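Local coordinates for uncharacterized protein Rv3272 (Mycobacterium tuberculosis, PDB 5YX6) that binds fatty acyl-CoAs of varying chain length, palmitoyl-CoA most tightly, and probably acts as a family III CoA transferase in fatty acid metabolism, at residues G24-Q29 with S178-A183; V99-R104 with Y127-A132. All blocks are in the same frame, centred on the assembly; numbering follows the deposited sequence.

Contact 1 of 2, residues G24-Q29 with S178-A183; sequences GPLAGQ and SGHVLA
Two helices of the large Rossmann-fold domain of this family III CoA transferase, 23-33 and 173-196, cross here where small residues let their backbones come close. Over the short segments the axes approach to 7.4 Å and cross at -51°, and Ala27 CA lies 4.6 Å from Gly179 CA. The methyl of Ala27 is the centre of the contact: it sits on the turn of helix 173-196 formed by Gly179, Leu182 and Ala183, with CB 3.3 Å from Gly179 O. That carbonyl keeps its helical bond from Ala183 N, so the methyl rests on an oxygen already engaged. Leu182, with CG anti to the backbone N (chi1 -178°), lies alongside this methyl and brings CD2 to 3.8 Å from Ala27 CB. The two methyls Ala27 CB and Ala183 CB face each other at 4.3 Å. Gly179 has no side chain, and the CD2 branch of Leu26 lies over its CA at 4.3 Å. The same methyl reaches His180, whose side chain leaves the backbone away from helix 23-33 and then bends back, so that Leu26 CD2 meets the imidazole obliquely, 3.9 Å from NE2. No hydrogen bond joins the two segments, which meet by close apolar fit. The far nitrogen of the ring, ND1, bonds to Gln184 of the second subunit, which ties this buried crossing to the dimer interface. Leu26 stands about 7 Å, side chain to side chain, from Asp175, the probable nucleophile, one turn before Ser178. Val30, the next turn of helix 23-33, continues the packing on His180 and Ala183, while on the sheet side Val181 and Leu182 rest on Val204 of strand 201-205.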
ATOM      1  N   GLY A  24       1.718  11.236   5.543  1.00 32.96           N
ATOM      2  CA  GLY A  24       1.027  12.453   5.156  1.00 28.11           C
ATOM      3  C   GLY A  24       1.715  13.240   4.053  1.00 31.25           C
ATOM      4  O   GLY A  24       1.058  13.701   3.115  1.00 33.76           O
ATOM      5  N   PRO A  25       3.037  13.433   4.164  1.00 33.46           N
ATOM      6  CA  PRO A  25       3.718  14.135   3.069  1.00 32.10           C
ATOM      7  C   PRO A  25       3.691  13.406   1.716  1.00 29.49           C
ATOM      8  O   PRO A  25       3.736  14.092   0.697  1.00 28.80           O
ATOM      9  CB  PRO A  25       5.153  14.267   3.588  1.00 29.10           C
ATOM     10  CG  PRO A  25       4.985  14.333   5.073  1.00 32.23           C
ATOM     11  CD  PRO A  25       3.874  13.371   5.377  1.00 30.66           C
ATOM     12  N   LEU A  26       3.657  12.074   1.695  1.00 26.75           N
ATOM     13  CA  LEU A  26       3.547  11.348   0.428  1.00 28.62           C
ATOM     14  C   LEU A  26       2.227  11.671  -0.247  1.00 26.02           C
ATOM     15  O   LEU A  26       2.187  11.912  -1.450  1.00 30.18           O
ATOM     16  CB  LEU A  26       3.682   9.835   0.632  1.00 29.29           C
ATOM     17  CG  LEU A  26       3.464   8.932  -0.590  1.00 30.95           C
ATOM     18  CD1 LEU A  26       4.450   9.241  -1.704  1.00 29.72           C
ATOM     19  CD2 LEU A  26       3.585   7.470  -0.188  1.00 28.47           C
ATOM     20  N   ALA A  27       1.150  11.680   0.536  1.00 28.51           N
ATOM     21  CA  ALA A  27      -0.162  12.084   0.044  1.00 28.04           C
ATOM     22  C   ALA A  27      -0.069  13.486  -0.541  1.00 26.16           C
ATOM     23  O   ALA A  27      -0.604  13.755  -1.607  1.00 26.66           O
ATOM     24  CB  ALA A  27      -1.198  12.033   1.154  1.00 23.83           C
ATOM     25  N   GLY A  28       0.632  14.376   0.154  1.00 28.79           N
ATOM     26  CA  GLY A  28       0.858  15.714  -0.358  1.00 27.80           C
ATOM     27  C   GLY A  28       1.601  15.710  -1.686  1.00 30.30           C
ATOM     28  O   GLY A  28       1.292  16.505  -2.576  1.00 27.43           O
ATOM     29  N   GLN A  29       2.587  14.821  -1.814  1.00 25.32           N
ATOM     30  CA  GLN A  29       3.385  14.715  -3.030  1.00 29.02           C
ATOM     31  C   GLN A  29       2.557  14.204  -4.205  1.00 27.40           C
ATOM     32  O   GLN A  29       2.749  14.644  -5.329  1.00 31.54           O
ATOM     33  CB  GLN A  29       4.596  13.802  -2.816  1.00 30.85           C
ATOM     34  CG  GLN A  29       5.533  13.739  -4.020  1.00 30.07           C
ATOM     35  CD  GLN A  29       6.238  15.066  -4.254  1.00 36.00           C
ATOM     36  OE1 GLN A  29       7.026  15.518  -3.422  1.00 37.18           O
ATOM     37  NE2 GLN A  29       5.972  15.688  -5.394  1.00 26.80           N
ATOM     38  N   SER A 178      -0.263   4.058   3.471  1.00 28.57           N
ATOM     39  CA  SER A 178      -1.191   4.999   4.101  1.00 25.84           C
ATOM     40  C   SER A 178      -1.251   6.306   3.331  1.00 24.64           C
ATOM     41  O   SER A 178      -2.314   6.890   3.182  1.00 26.75           O
ATOM     42  CB  SER A 178      -0.801   5.278   5.553  1.00 28.41           C
ATOM     43  OG  SER A 178      -1.034   4.139   6.363  1.00 34.53           O
ATOM     44  N   GLY A 179      -0.106   6.758   2.836  1.00 26.94           N
ATOM     45  CA  GLY A 179      -0.051   7.940   1.998  1.00 23.34           C
ATOM     46  C   GLY A 179      -0.934   7.860   0.767  1.00 26.95           C
ATOM     47  O   GLY A 179      -1.641   8.810   0.441  1.00 30.30           O
ATOM     48  N   HIS A 180      -0.903   6.725   0.080  1.00 26.71           N
ATOM     49  CA  HIS A 180      -1.717   6.563  -1.122  1.00 27.52           C
ATOM     50  C   HIS A 180      -3.208   6.470  -0.809  1.00 27.47           C
ATOM     51  O   HIS A 180      -4.030   6.933  -1.605  1.00 25.26           O
ATOM     52  CB  HIS A 180      -1.249   5.336  -1.918  1.00 21.85           C
ATOM     53  CG  HIS A 180       0.051   5.565  -2.626  1.00 22.32           C
ATOM     54  ND1 HIS A 180       0.184   6.468  -3.657  1.00 22.17           N
ATOM     55  CD2 HIS A 180       1.293   5.077  -2.392  1.00 22.59           C
ATOM     56  CE1 HIS A 180       1.442   6.498  -4.057  1.00 22.54           C
ATOM     57  NE2 HIS A 180       2.137   5.669  -3.301  1.00 21.72           N
ATOM     58  N   VAL A 181      -3.556   5.884   0.339  1.00 24.82           N
ATOM     59  CA  VAL A 181      -4.960   5.744   0.722  1.00 24.80           C
ATOM     60  C   VAL A 181      -5.552   7.105   1.097  1.00 30.11           C
ATOM     61  O   VAL A 181      -6.679   7.433   0.721  1.00 30.90           O
ATOM     62  CB  VAL A 181      -5.134   4.768   1.898  1.00 23.74           C
ATOM     63  CG1 VAL A 181      -6.576   4.793   2.376  1.00 25.68           C
ATOM     64  CG2 VAL A 181      -4.753   3.358   1.478  1.00 21.70           C
ATOM     65  N   LEU A 182      -4.768   7.905   1.808  1.00 25.28           N
ATOM     66  CA  LEU A 182      -5.152   9.265   2.139  1.00 28.59           C
ATOM     67  C   LEU A 182      -5.367  10.100   0.877  1.00 28.97           C
ATOM     68  O   LEU A 182      -6.349  10.839   0.776  1.00 28.81           O
ATOM     69  CB  LEU A 182      -4.092   9.919   3.023  1.00 21.65           C
ATOM     70  CG  LEU A 182      -4.415  11.344   3.465  1.00 25.53           C
ATOM     71  CD1 LEU A 182      -5.729  11.421   4.238  1.00 22.72           C
ATOM     72  CD2 LEU A 182      -3.275  11.878   4.305  1.00 27.82           C
ATOM     73  N   ALA A 183      -4.427   9.996  -0.061  1.00 23.03           N
ATOM     74  CA  ALA A 183      -4.525  10.701  -1.332  1.00 27.21           C
ATOM     75  C   ALA A 183      -5.795  10.285  -2.063  1.00 27.63           C
ATOM     76  O   ALA A 183      -6.525  11.125  -2.601  1.00 26.71           O
ATOM     77  CB  ALA A 183      -3.297  10.436  -2.193  1.00 28.32           C
TER

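Contact 2 of 2, residues V99-R104 with Y127-A132; sequences VLEAFR and YARLTA
Glu101 and Arg129 form a salt bridge on neighbouring parallel strands, side by side and pointing the same way. Arg129 NE gives its hydrogen to Glu101 OE1 at 3.0 Å, nearly along the C-O axis of the carboxylate, and the two flat groups are turned 70° apart. Glu101 is bent at chi2 (-99°) and Arg129 at chi3, which brings the groups together. The other oxygen, OE2, takes a weak bond from Phe103 N at 2.7 Å; water 1 accepts from Arg129 NH1 and gives a weak bond to OE2, and water 2 also donates to OE2. Beside this pair, Val99 CG1 lies over one face of the Tyr127 ring, offset toward its rim, 4.1 Å from CE2. On the opposite sheet face Leu100 CD2 packs on Ala128 CB at 3.6 Å. The backbones set this register: Ala128 N bonds to Val99 O, Glu101 N to Ala128 O, and Leu130 N to Glu101 O at 2.9 Å and a nearly straight 171°. Beyond the last bridge Ala102 CA still leans on Leu130 O in a CA-H...O contact. Further out, Glu109 holds Arg129 NH2 in a second salt bridge and the carbonyl of Leu113 holds Tyr127 OH. The guanidinium, held by Glu101 at NE and Glu109 at NH2, would favour an ionised Glu101 where the strand gives way to loop.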
ATOM      1  N   VAL A  99      -7.584  20.830   3.777  1.00 26.04           N
ATOM      2  CA  VAL A  99      -6.614  20.790   4.860  1.00 29.60           C
ATOM      3  C   VAL A  99      -6.197  19.337   5.134  1.00 29.25           C
ATOM      4  O   VAL A  99      -7.055  18.466   5.291  1.00 29.07           O
ATOM      5  CB  VAL A  99      -7.181  21.439   6.145  1.00 26.74           C
ATOM      6  CG1 VAL A  99      -6.312  21.108   7.349  1.00 29.74           C
ATOM      7  CG2 VAL A  99      -7.296  22.935   5.955  1.00 26.31           C
ATOM      8  N   LEU A 100      -4.886  19.086   5.166  1.00 28.07           N
ATOM      9  CA  LEU A 100      -4.319  17.786   5.547  1.00 26.29           C
ATOM     10  C   LEU A 100      -3.674  17.890   6.908  1.00 31.25           C
ATOM     11  O   LEU A 100      -2.808  18.743   7.121  1.00 32.51           O
ATOM     12  CB  LEU A 100      -3.264  17.303   4.558  1.00 28.62           C
ATOM     13  CG  LEU A 100      -3.621  16.985   3.117  1.00 33.06           C
ATOM     14  CD1 LEU A 100      -2.397  16.439   2.414  1.00 31.26           C
ATOM     15  CD2 LEU A 100      -4.738  15.972   3.118  1.00 34.43           C
ATOM     16  N   GLU A 101      -4.087  17.038   7.836  1.00 33.94           N
ATOM     17  CA  GLU A 101      -3.510  17.063   9.177  1.00 36.48           C
ATOM     18  C   GLU A 101      -3.177  15.669   9.726  1.00 35.06           C
ATOM     19  O   GLU A 101      -3.937  14.724   9.528  1.00 37.02           O
ATOM     20  CB  GLU A 101      -4.477  17.782  10.114  1.00 33.11           C
ATOM     21  CG  GLU A 101      -4.055  17.746  11.555  1.00 46.54           C
ATOM     22  CD  GLU A 101      -4.764  16.672  12.356  1.00 46.26           C
ATOM     23  OE1 GLU A 101      -5.966  16.429  12.104  1.00 45.51           O
ATOM     24  OE2 GLU A 101      -4.118  16.087  13.248  1.00 46.98           O
ATOM     25  N   ALA A 102      -2.054  15.554  10.437  1.00 37.44           N
ATOM     26  CA  ALA A 102      -1.599  14.266  10.959  1.00 36.64           C
ATOM     27  C   ALA A 102      -1.051  14.343  12.390  1.00 43.63           C
ATOM     28  O   ALA A 102      -0.182  13.558  12.769  1.00 47.00           O
ATOM     29  CB  ALA A 102      -0.552  13.670  10.033  1.00 33.65           C
ATOM     30  N   PHE A 103      -1.546  15.285  13.181  1.00 40.43           N
ATOM     31  CA  PHE A 103      -1.210  15.309  14.596  1.00 46.62           C
ATOM     32  C   PHE A 103      -1.997  14.203  15.277  1.00 52.44           C
ATOM     33  O   PHE A 103      -2.905  13.629  14.677  1.00 50.54           O
ATOM     34  CB  PHE A 103      -1.539  16.661  15.237  1.00 43.57           C
ATOM     35  CG  PHE A 103      -0.797  17.817  14.632  1.00 44.05           C
ATOM     36  CD1 PHE A 103       0.585  17.819  14.578  1.00 38.20           C
ATOM     37  CD2 PHE A 103      -1.489  18.907  14.121  1.00 44.81           C
ATOM     38  CE1 PHE A 103       1.268  18.875  14.019  1.00 38.57           C
ATOM     39  CE2 PHE A 103      -0.813  19.971  13.560  1.00 40.54           C
ATOM     40  CZ  PHE A 103       0.570  19.953  13.509  1.00 44.31           C
ATOM     41  N   ARG A 104      -1.634  13.876  16.512  1.00 54.50           N
ATOM     42  CA  ARG A 104      -2.411  12.906  17.271  1.00 54.95           C
ATOM     43  C   ARG A 104      -3.765  13.544  17.581  1.00 49.60           C
ATOM     44  O   ARG A 104      -3.859  14.772  17.677  1.00 44.71           O
ATOM     45  CB  ARG A 104      -1.679  12.487  18.554  1.00 56.81           C
ATOM     46  CG  ARG A 104      -1.774  13.502  19.686  1.00 53.00           C
ATOM     47  CD  ARG A 104      -0.937  13.065  20.871  1.00 60.06           C
ATOM     48  NE  ARG A 104       0.487  13.062  20.556  1.00 65.51           N
ATOM     49  CZ  ARG A 104       1.441  12.732  21.420  1.00 68.42           C
ATOM     50  NH1 ARG A 104       1.119  12.365  22.655  1.00 64.58           N
ATOM     51  NH2 ARG A 104       2.715  12.758  21.046  1.00 63.79           N
ATOM     52  N   TYR A 127     -11.624  18.492   4.867  1.00 27.06           N
ATOM     53  CA  TYR A 127     -10.746  18.322   6.020  1.00 29.33           C
ATOM     54  C   TYR A 127     -10.303  16.866   6.137  1.00 27.93           C
ATOM     55  O   TYR A 127     -11.135  15.987   6.290  1.00 29.45           O
ATOM     56  CB  TYR A 127     -11.472  18.763   7.292  1.00 28.98           C
ATOM     57  CG  TYR A 127     -10.582  19.155   8.443  1.00 34.66           C
ATOM     58  CD1 TYR A 127      -9.932  18.193   9.208  1.00 31.97           C
ATOM     59  CD2 TYR A 127     -10.417  20.489   8.788  1.00 34.85           C
ATOM     60  CE1 TYR A 127      -9.128  18.555  10.275  1.00 34.23           C
ATOM     61  CE2 TYR A 127      -9.616  20.860   9.846  1.00 32.53           C
ATOM     62  CZ  TYR A 127      -8.976  19.893  10.588  1.00 40.03           C
ATOM     63  OH  TYR A 127      -8.180  20.271  11.649  1.00 41.14           O
ATOM     64  N   ALA A 128      -9.003  16.609   6.054  1.00 27.53           N
ATOM     65  CA  ALA A 128      -8.507  15.235   6.046  1.00 29.21           C
ATOM     66  C   ALA A 128      -7.555  14.934   7.208  1.00 31.65           C
ATOM     67  O   ALA A 128      -6.571  15.641   7.399  1.00 32.29           O
ATOM     68  CB  ALA A 128      -7.827  14.935   4.707  1.00 24.62           C
ATOM     69  N   ARG A 129      -7.848  13.880   7.969  1.00 30.80           N
ATOM     70  CA  ARG A 129      -7.053  13.504   9.144  1.00 30.16           C
ATOM     71  C   ARG A 129      -6.378  12.138   9.011  1.00 33.50           C
ATOM     72  O   ARG A 129      -7.033  11.129   8.738  1.00 32.52           O
ATOM     73  CB  ARG A 129      -7.925  13.522  10.397  1.00 33.01           C
ATOM     74  CG  ARG A 129      -8.931  14.659  10.386  1.00 30.70           C
ATOM     75  CD  ARG A 129      -9.618  14.852  11.718  1.00 31.64           C
ATOM     76  NE  ARG A 129      -8.728  15.432  12.716  1.00 38.23           N
ATOM     77  CZ  ARG A 129      -9.146  15.950  13.863  1.00 39.59           C
ATOM     78  NH1 ARG A 129      -8.272  16.464  14.718  1.00 46.03           N
ATOM     79  NH2 ARG A 129     -10.442  15.967  14.142  1.00 39.00           N
ATOM     80  N   LEU A 130      -5.062  12.121   9.191  1.00 32.29           N
ATOM     81  CA  LEU A 130      -4.290  10.881   9.207  1.00 34.68           C
ATOM     82  C   LEU A 130      -3.762  10.593  10.613  1.00 32.93           C
ATOM     83  O   LEU A 130      -3.050  11.412  11.185  1.00 33.76           O
ATOM     84  CB  LEU A 130      -3.140  10.958   8.206  1.00 31.45           C
ATOM     85  CG  LEU A 130      -2.200   9.754   8.137  1.00 39.27           C
ATOM     86  CD1 LEU A 130      -2.958   8.500   7.779  1.00 32.48           C
ATOM     87  CD2 LEU A 130      -1.110  10.011   7.109  1.00 41.07           C
ATOM     88  N   THR A 131      -4.144   9.459  11.195  1.00 30.59           N
ATOM     89  CA  THR A 131      -3.622   9.098  12.514  1.00 31.14           C
ATOM     90  C   THR A 131      -2.964   7.718  12.483  1.00 28.85           C
ATOM     91  O   THR A 131      -3.057   7.005  11.486  1.00 31.01           O
ATOM     92  CB  THR A 131      -4.727   9.100  13.599  1.00 34.57           C
ATOM     93  OG1 THR A 131      -5.641   8.025  13.362  1.00 37.55           O
ATOM     94  CG2 THR A 131      -5.470  10.425  13.617  1.00 34.56           C
ATOM     95  N   ALA A 132      -2.292   7.346  13.572  1.00 28.99           N
ATOM     96  CA  ALA A 132      -1.702   6.012  13.682  1.00 28.59           C
ATOM     97  C   ALA A 132      -2.753   4.937  13.938  1.00 27.71           C
ATOM     98  O   ALA A 132      -2.767   3.907  13.267  1.00 22.98           O
ATOM     99  CB  ALA A 132      -0.649   5.983  14.785  1.00 26.17           C
TER
HETATM  100  O   HOH W   1      -5.363  16.859  15.512  1.00 40.43           O
HETATM  101  O   HOH W   2      -5.969  13.923  13.867  1.00 41.06           O

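Overall arrangement
Both contacts belong to the large domain and lie in one layered core: contact 2 pairs two inner strands of its parallel sheet, and contact 1 crosses two helices, one of which, 173-196, covers that sheet. They touch at Leu130, whose CD2 lies 3.5 Å from Gly24 N and 4.0 Å from Leu182 CD2, so both helices of contact 1 reach the apolar face of contact 2 with Ala128 and Leu130. Contact 1 is wholly buried and joined by apolar fit, with its polar tie to the second subunit; contact 2 is held by backbone bonds and near the partly exposed strand ends adds a salt bridge and bound water. Asp175 lies near both.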